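Local coordinates for Adenylate/guanylate cyclase/hydrolase, alpha/beta fold family (PDB 3MR7), which is an adenylate/guanylate cyclase and hydrolase whose cyclase catalytic domain, the part crystallised here, probably makes cyclic AMP from ATP, at the interface of chains A and B. Numbering follows the deposited sequence. Chains: chain A/B, Adenylate/guanylate cyclase/hydrolase, alpha/beta fold family.

Contact 1: the interface of chains A and B. Residues chain A 20-21, 23; chain B 30, 33-34, 37, 55.
The 3-10 helix 20-22 of chain A and A:Glu23 just after it rest on helix 26-47 of chain B. B:Thr55 of strand 51-56 touches A:Leu21 at the margin. Both chains carry the adenylate and guanylate cyclase catalytic domain. A:Leu21 crosses B:Gln33 at about a right angle. Its CD1 methyl meets the amide carbon CD of B:Gln33 at 3.7 Å. CG of B:Gln33 lies 3.7 Å from the backbone O of A:Arg20, and a bend at chi2 (69°) turns the amide against the leucine. On the other side of A:Leu21, the methyl CG2 of B:Thr55 lies 3.9 Å from CB of A:Leu21. The same methyl is 3.5 Å from the backbone O of A:Leu21. B:Thr55 turns its OG1 the other way, towards the guanidinium of B:Arg37, with weak hydrogen bonds from NH1 and NH2. A:Glu23 reaches out with an extended chain and touches the aliphatic parts of two basic residues. Its carboxyl carbon CD packs on CG of B:Lys34 at 3.9 Å. Its OE2 lies 3.8 Å from CG of B:Arg37. The charged ends are further off: A:Glu23 OE1 and B:Lys34 NZ are 4.7 Å apart. The B:Arg37 guanidinium is turned 73° from the carboxylate plane. Both bases would still probably stabilise the negative charge. At the A:Arg20 end, CD2 of B:Leu30 lies 4.1 Å from CG of A:Arg20.

Contact 2: the interface of chains A and B. Residues chain A 33-34, 37-38; chain B 20-21, 23.
The carboxylate of B:Glu23 meets the guanidinium of A:Arg38 at its edge and in its plane, not over a face. The backbone O of A:Lys34 also lies at that guanidinium's edge, where NE of A:Arg38 makes a weak hydrogen bond to it within chain A. This is the helix 27-47 side of the cyclase catalytic domain of chain A, facing the loop around residues 20-23 of chain B. A:Arg38 NH2 and B:Glu23 OE1 form a salt bridge at 2.6 Å. The two planes are 44° apart and the N-H does not point at the oxygen, so the link is ionic rather than a formed hydrogen bond. B:Glu23 sets its CG beside its own backbone N (chi1 -71°) and is extended beyond it, which carries the acid across to the helix. On the way it lies over A:Lys34, with CG of A:Lys34 3.5 Å from CD of B:Glu23. The amine NZ of A:Lys34 stays 4.1 Å from OE1 of B:Glu23. With B:Glu23 cut back to an alanine, the A:Arg38 guanidinium would probably lose its acidic mate and the A:Lys34 chain its cover. Further along, OE1 of A:Gln33 is modelled 3.1 Å from the backbone O of B:Arg20. Two acceptors face each other there, so the amide orientation is doubtful. CD1 of B:Leu21 packs on the same amide, 4.0 Å from NE2 of A:Gln33.

Contact 3: the interface of chains A and B. Residues chain A 15, 17-18, 20, 30, 33; chain B 20, 26.
A:Arg20 and B:Arg20 run antiparallel past each other in the middle of the interface between the two cyclase domains, guanidinium face to face but tilted by 40°. Each CZ sits 3.7 Å above the other's plane, off-centre, near the edge of the group. The opposite face of B:Arg20 has CB of A:Tyr18 above it. B:Glu26 brings its acid to both guanidinium groups. It crosses A:Arg20 at about a right angle, yet its carboxylate is nearly coplanar with that guanidinium (28°). OE2 of B:Glu26 and NH1 of A:Arg20 form a salt bridge, but they are modelled too close and the exact spacing is doubtful. Within chain B, OE1 of B:Glu26 makes a second salt bridge to NH1 of B:Arg20 at 2.8 Å. The shared acid probably offsets the charge of the two facing arginines. A:Leu30 crosses the B:Arg20 chain at about a right angle, with CD2 3.5 Å from CD of B:Arg20. From another side the selenium of A:Met15, a selenomethionine, lies 3.7 Å from the same CD. Extension at chi2 (169°) lays this CD against the apolar groups, and a bend at chi3 takes the guanidinium on to the loop at A:Gly17 and A:Tyr18. NH2 of B:Arg20 makes a weak hydrogen bond to the O of A:Gly17. Water 1 lies in the guanidinium plane, bonded to NE of B:Arg20 at 2.6 Å and to the backbone O of A:Met15 at 3.0 Å.

Contact 1: the interface of chains A and B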
loop_
_atom_site.group_PDB
_atom_site.type_symbol
_atom_site.label_atom_id
_atom_site.label_comp_id
_atom_site.label_asym_id
_atom_site.label_seq_id
_atom_site.Cartn_x
_atom_site.Cartn_y
_atom_site.Cartn_z
ATOM N N ARG A 20 6.332 -8.049 -7.221
ATOM C CA ARG A 20 6.810 -8.263 -8.604
ATOM C C ARG A 20 8.352 -8.117 -8.775
ATOM O O ARG A 20 8.908 -8.415 -9.830
ATOM C CB ARG A 20 6.121 -7.242 -9.531
ATOM C CG ARG A 20 4.879 -7.699 -10.322
ATOM C CD ARG A 20 3.745 -8.211 -9.480
ATOM N NE ARG A 20 2.695 -7.226 -9.274
ATOM C CZ ARG A 20 1.519 -7.247 -9.885
ATOM N NH1 ARG A 20 1.233 -8.194 -10.767
ATOM N NH2 ARG A 20 0.629 -6.311 -9.611
ATOM N N LEU A 21 9.034 -7.630 -7.745
ATOM C CA LEU A 21 10.448 -7.378 -7.846
ATOM C C LEU A 21 11.180 -8.611 -7.441
ATOM O O LEU A 21 12.382 -8.675 -7.615
ATOM C CB LEU A 21 10.855 -6.231 -6.935
ATOM C CG LEU A 21 10.791 -4.814 -7.508
ATOM C CD1 LEU A 21 9.390 -4.479 -7.960
ATOM C CD2 LEU A 21 11.252 -3.819 -6.467
ATOM N N GLU A 23 10.838 -10.807 -9.119
ATOM C CA GLU A 23 11.085 -11.207 -10.504
ATOM C C GLU A 23 10.671 -12.661 -10.681
ATOM O O GLU A 23 11.378 -13.442 -11.317
ATOM C CB GLU A 23 12.571 -11.028 -10.898
ATOM C CG GLU A 23 12.999 -9.586 -11.209
ATOM C CD GLU A 23 14.486 -9.445 -11.530
ATOM O OE1 GLU A 23 15.116 -10.438 -11.956
ATOM O OE2 GLU A 23 15.027 -8.328 -11.362
ATOM N N LEU B 30 5.849 -8.520 -15.319
ATOM C CA LEU B 30 7.101 -8.936 -14.706
ATOM C C LEU B 30 8.282 -8.506 -15.555
ATOM O O LEU B 30 9.253 -7.967 -15.038
ATOM C CB LEU B 30 7.135 -10.446 -14.488
ATOM C CG LEU B 30 6.299 -10.986 -13.328
ATOM C CD1 LEU B 30 5.955 -12.477 -13.510
ATOM C CD2 LEU B 30 7.026 -10.717 -11.995
ATOM N N GLN B 33 9.105 -4.633 -15.571
ATOM C CA GLN B 33 9.694 -4.187 -14.332
ATOM C C GLN B 33 11.112 -4.744 -14.287
ATOM O O GLN B 33 12.042 -4.054 -13.876
ATOM C CB GLN B 33 8.836 -4.590 -13.118
ATOM C CG GLN B 33 9.461 -5.592 -12.145
ATOM C CD GLN B 33 10.636 -5.023 -11.362
ATOM O OE1 GLN B 33 10.643 -3.858 -10.978
ATOM N NE2 GLN B 33 11.636 -5.853 -11.127
ATOM N N LYS B 34 11.278 -5.978 -14.753
ATOM C CA LYS B 34 12.596 -6.624 -14.776
ATOM C C LYS B 34 13.594 -5.787 -15.581
ATOM O O LYS B 34 14.790 -5.785 -15.308
ATOM C CB LYS B 34 12.482 -8.039 -15.341
ATOM C CG LYS B 34 13.753 -8.827 -15.342
ATOM C CD LYS B 34 13.485 -10.242 -15.813
ATOM C CE LYS B 34 14.775 -11.076 -15.810
ATOM N NZ LYS B 34 14.568 -12.534 -16.083
ATOM N N ARG B 37 14.376 -2.460 -13.565
ATOM C CA ARG B 37 15.244 -2.804 -12.451
ATOM C C ARG B 37 16.709 -2.799 -12.880
ATOM O O ARG B 37 17.554 -2.247 -12.189
ATOM C CB ARG B 37 14.845 -4.144 -11.850
ATOM C CG ARG B 37 15.741 -4.621 -10.742
ATOM C CD ARG B 37 15.492 -3.833 -9.479
ATOM N NE ARG B 37 16.463 -4.192 -8.446
ATOM C CZ ARG B 37 16.263 -5.108 -7.501
ATOM N NH1 ARG B 37 15.123 -5.765 -7.441
ATOM N NH2 ARG B 37 17.206 -5.364 -6.612
ATOM N N THR B 55 16.018 -8.300 -1.835
ATOM C CA THR B 55 14.650 -8.149 -2.322
ATOM C C THR B 55 13.773 -9.262 -1.784
ATOM O O THR B 55 14.224 -10.379 -1.633
ATOM C CB THR B 55 14.579 -8.172 -3.844
ATOM O OG1 THR B 55 15.440 -7.152 -4.364
ATOM C CG2 THR B 55 13.142 -7.915 -4.303
#

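Contact 2: the interface of chains A and B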
loop_
_atom_site.group_PDB
_atom_site.type_symbol
_atom_site.label_atom_id
_atom_site.label_comp_id
_atom_site.label_asym_id
_atom_site.label_seq_id
_atom_site.Cartn_x
_atom_site.Cartn_y
_atom_site.Cartn_z
ATOM N N GLN A 33 -5.222 -17.348 -4.769
ATOM C CA GLN A 33 -6.058 -16.160 -4.616
ATOM C C GLN A 33 -7.241 -16.227 -5.567
ATOM O O GLN A 33 -8.354 -15.837 -5.199
ATOM C CB GLN A 33 -5.270 -14.841 -4.726
ATOM C CG GLN A 33 -5.458 -14.072 -6.009
ATOM C CD GLN A 33 -6.712 -13.207 -6.033
ATOM O OE1 GLN A 33 -7.085 -12.700 -7.087
ATOM N NE2 GLN A 33 -7.371 -13.052 -4.893
ATOM N N LYS A 34 -7.021 -16.753 -6.766
ATOM C CA LYS A 34 -8.141 -16.961 -7.662
ATOM C C LYS A 34 -9.208 -17.829 -6.980
ATOM O O LYS A 34 -10.405 -17.550 -7.075
ATOM C CB LYS A 34 -7.677 -17.595 -8.965
ATOM C CG LYS A 34 -7.137 -16.633 -9.993
ATOM C CD LYS A 34 -6.506 -17.453 -11.112
ATOM C CE LYS A 34 -6.533 -16.729 -12.446
ATOM N NZ LYS A 34 -7.145 -17.610 -13.502
ATOM N N ARG A 37 -10.976 -15.772 -4.006
ATOM C CA ARG A 37 -11.927 -14.865 -4.630
ATOM C C ARG A 37 -13.222 -15.602 -4.954
ATOM O O ARG A 37 -14.302 -15.061 -4.795
ATOM C CB ARG A 37 -11.346 -14.261 -5.908
ATOM C CG ARG A 37 -12.390 -13.643 -6.803
ATOM C CD ARG A 37 -12.841 -12.288 -6.308
ATOM N NE ARG A 37 -12.491 -11.258 -7.270
ATOM C CZ ARG A 37 -13.353 -10.678 -8.089
ATOM N NH1 ARG A 37 -14.633 -11.004 -8.042
ATOM N NH2 ARG A 37 -12.933 -9.759 -8.943
ATOM N N ARG A 38 -13.109 -16.847 -5.398
ATOM C CA ARG A 38 -14.283 -17.536 -5.883
ATOM C C ARG A 38 -15.051 -18.209 -4.781
ATOM O O ARG A 38 -16.285 -18.211 -4.782
ATOM C CB ARG A 38 -13.914 -18.549 -6.953
ATOM C CG ARG A 38 -14.004 -17.985 -8.322
ATOM C CD ARG A 38 -13.114 -18.751 -9.288
ATOM N NE ARG A 38 -12.184 -17.805 -9.874
ATOM C CZ ARG A 38 -12.408 -17.196 -11.022
ATOM N NH1 ARG A 38 -13.511 -17.480 -11.700
ATOM N NH2 ARG A 38 -11.532 -16.328 -11.491
ATOM N N ARG B 20 -3.679 -8.014 -8.367
ATOM C CA ARG B 20 -3.784 -9.374 -8.827
ATOM C C ARG B 20 -5.194 -9.800 -8.729
ATOM O O ARG B 20 -5.518 -10.917 -9.063
ATOM C CB ARG B 20 -2.944 -10.284 -7.987
ATOM C CG ARG B 20 -1.490 -9.942 -8.045
ATOM C CD ARG B 20 -0.810 -10.712 -6.984
ATOM N NE ARG B 20 0.208 -9.889 -6.376
ATOM C CZ ARG B 20 1.441 -9.806 -6.841
ATOM N NH1 ARG B 20 1.801 -10.525 -7.912
ATOM N NH2 ARG B 20 2.302 -9.010 -6.219
ATOM N N LEU B 21 -6.061 -8.912 -8.280
ATOM C CA LEU B 21 -7.451 -9.290 -8.251
ATOM C C LEU B 21 -8.006 -9.193 -9.656
ATOM O O LEU B 21 -9.175 -9.491 -9.894
ATOM C CB LEU B 21 -8.240 -8.426 -7.285
ATOM C CG LEU B 21 -8.301 -8.891 -5.837
ATOM C CD1 LEU B 21 -6.918 -9.144 -5.258
ATOM C CD2 LEU B 21 -9.033 -7.817 -5.029
ATOM N N GLU B 23 -6.333 -10.808 -12.298
ATOM C CA GLU B 23 -6.127 -12.170 -12.760
ATOM C C GLU B 23 -5.513 -12.181 -14.141
ATOM O O GLU B 23 -5.406 -13.223 -14.785
ATOM C CB GLU B 23 -7.431 -12.974 -12.694
ATOM C CG GLU B 23 -7.857 -13.292 -11.255
ATOM C CD GLU B 23 -9.162 -14.065 -11.138
ATOM O OE1 GLU B 23 -9.600 -14.656 -12.139
ATOM O OE2 GLU B 23 -9.749 -14.078 -10.035
#

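Contact 3: the interface of chains A and B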
loop_
_atom_site.group_PDB
_atom_site.type_symbol
_atom_site.label_atom_id
_atom_site.label_comp_id
_atom_site.label_asym_id
_atom_site.label_seq_id
_atom_site.Cartn_x
_atom_site.Cartn_y
_atom_site.Cartn_z
HETATM N N MSE A 15 -4.763 -7.326 -2.716
HETATM C CA MSE A 15 -3.983 -8.394 -2.148
HETATM C C MSE A 15 -2.657 -7.831 -1.712
HETATM O O MSE A 15 -2.009 -7.103 -2.468
HETATM C CB MSE A 15 -3.713 -9.471 -3.178
HETATM C CG MSE A 15 -3.070 -10.695 -2.539
HETATM SE SE MSE A 15 -2.332 -11.976 -3.815
HETATM C CE MSE A 15 -1.666 -13.311 -2.584
ATOM N N GLY A 17 1.351 -8.043 -0.541
ATOM C CA GLY A 17 2.505 -8.923 -0.572
ATOM C C GLY A 17 2.937 -9.365 -1.948
ATOM O O GLY A 17 2.410 -8.913 -2.959
ATOM N N TYR A 18 3.916 -10.257 -1.970
ATOM C CA TYR A 18 4.392 -10.874 -3.203
ATOM C C TYR A 18 4.874 -9.891 -4.250
ATOM O O TYR A 18 4.468 -9.965 -5.390
ATOM C CB TYR A 18 3.350 -11.846 -3.760
ATOM C CG TYR A 18 3.330 -13.118 -2.950
ATOM C CD1 TYR A 18 4.310 -14.082 -3.140
ATOM C CD2 TYR A 18 2.388 -13.331 -1.944
ATOM C CE1 TYR A 18 4.344 -15.241 -2.383
ATOM C CE2 TYR A 18 2.422 -14.497 -1.163
ATOM C CZ TYR A 18 3.406 -15.446 -1.402
ATOM O OH TYR A 18 3.481 -16.618 -0.684
ATOM N N ARG A 20 6.332 -8.049 -7.221
ATOM C CA ARG A 20 6.810 -8.263 -8.604
ATOM C C ARG A 20 8.352 -8.117 -8.775
ATOM O O ARG A 20 8.908 -8.415 -9.830
ATOM C CB ARG A 20 6.121 -7.242 -9.531
ATOM C CG ARG A 20 4.879 -7.699 -10.322
ATOM C CD ARG A 20 3.745 -8.211 -9.480
ATOM N NE ARG A 20 2.695 -7.226 -9.274
ATOM C CZ ARG A 20 1.519 -7.247 -9.885
ATOM N NH1 ARG A 20 1.233 -8.194 -10.767
ATOM N NH2 ARG A 20 0.629 -6.311 -9.611
ATOM N N LEU A 30 -0.830 -17.186 -7.089
ATOM C CA LEU A 30 -1.862 -16.509 -7.875
ATOM C C LEU A 30 -3.103 -17.385 -8.092
ATOM O O LEU A 30 -4.212 -16.866 -8.223
ATOM C CB LEU A 30 -1.303 -16.041 -9.217
ATOM C CG LEU A 30 -0.051 -15.159 -9.180
ATOM C CD1 LEU A 30 0.438 -14.949 -10.586
ATOM C CD2 LEU A 30 -0.331 -13.814 -8.521
ATOM N N GLN A 33 -5.222 -17.348 -4.769
ATOM C CA GLN A 33 -6.058 -16.160 -4.616
ATOM C C GLN A 33 -7.241 -16.227 -5.567
ATOM O O GLN A 33 -8.354 -15.837 -5.199
ATOM C CB GLN A 33 -5.270 -14.841 -4.726
ATOM C CG GLN A 33 -5.458 -14.072 -6.009
ATOM C CD GLN A 33 -6.712 -13.207 -6.033
ATOM O OE1 GLN A 33 -7.085 -12.700 -7.087
ATOM N NE2 GLN A 33 -7.371 -13.052 -4.893
ATOM N N ARG B 20 -3.679 -8.014 -8.367
ATOM C CA ARG B 20 -3.784 -9.374 -8.827
ATOM C C ARG B 20 -5.194 -9.800 -8.729
ATOM O O ARG B 20 -5.518 -10.917 -9.063
ATOM C CB ARG B 20 -2.944 -10.284 -7.987
ATOM C CG ARG B 20 -1.490 -9.942 -8.045
ATOM C CD ARG B 20 -0.810 -10.712 -6.984
ATOM N NE ARG B 20 0.208 -9.889 -6.376
ATOM C CZ ARG B 20 1.441 -9.806 -6.841
ATOM N NH1 ARG B 20 1.801 -10.525 -7.912
ATOM N NH2 ARG B 20 2.302 -9.010 -6.219
ATOM N N GLU B 26 0.579 -12.402 -15.526
ATOM C CA GLU B 26 1.642 -11.717 -14.805
ATOM C C GLU B 26 2.845 -11.535 -15.708
ATOM O O GLU B 26 3.464 -10.466 -15.726
ATOM C CB GLU B 26 2.039 -12.484 -13.552
ATOM C CG GLU B 26 1.017 -12.407 -12.452
ATOM C CD GLU B 26 1.211 -11.211 -11.576
ATOM O OE1 GLU B 26 2.010 -11.307 -10.615
ATOM O OE2 GLU B 26 0.567 -10.177 -11.853
HETATM O O HOH W 1 -0.153 -7.994 -4.610
#

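Contacts 1 and 2 are about 21 Å apart between their C-alpha centres and are approximate twins with the chains exchanged. Contact 3 lies between them, about 13 Å from contact 1 and 9 Å from contact 2. It shares A:Arg20 with contact 1, and A:Gln33 and B:Arg20 with contact 2. In each twin the segment around residues 20-23 of one chain meets the long helix of the other, as the two-fold symmetry of the interface requires. The match is not exact: the two copies of Arg20, for example, differ in side-chain course. This pair may or may not be the working cyclase dimer.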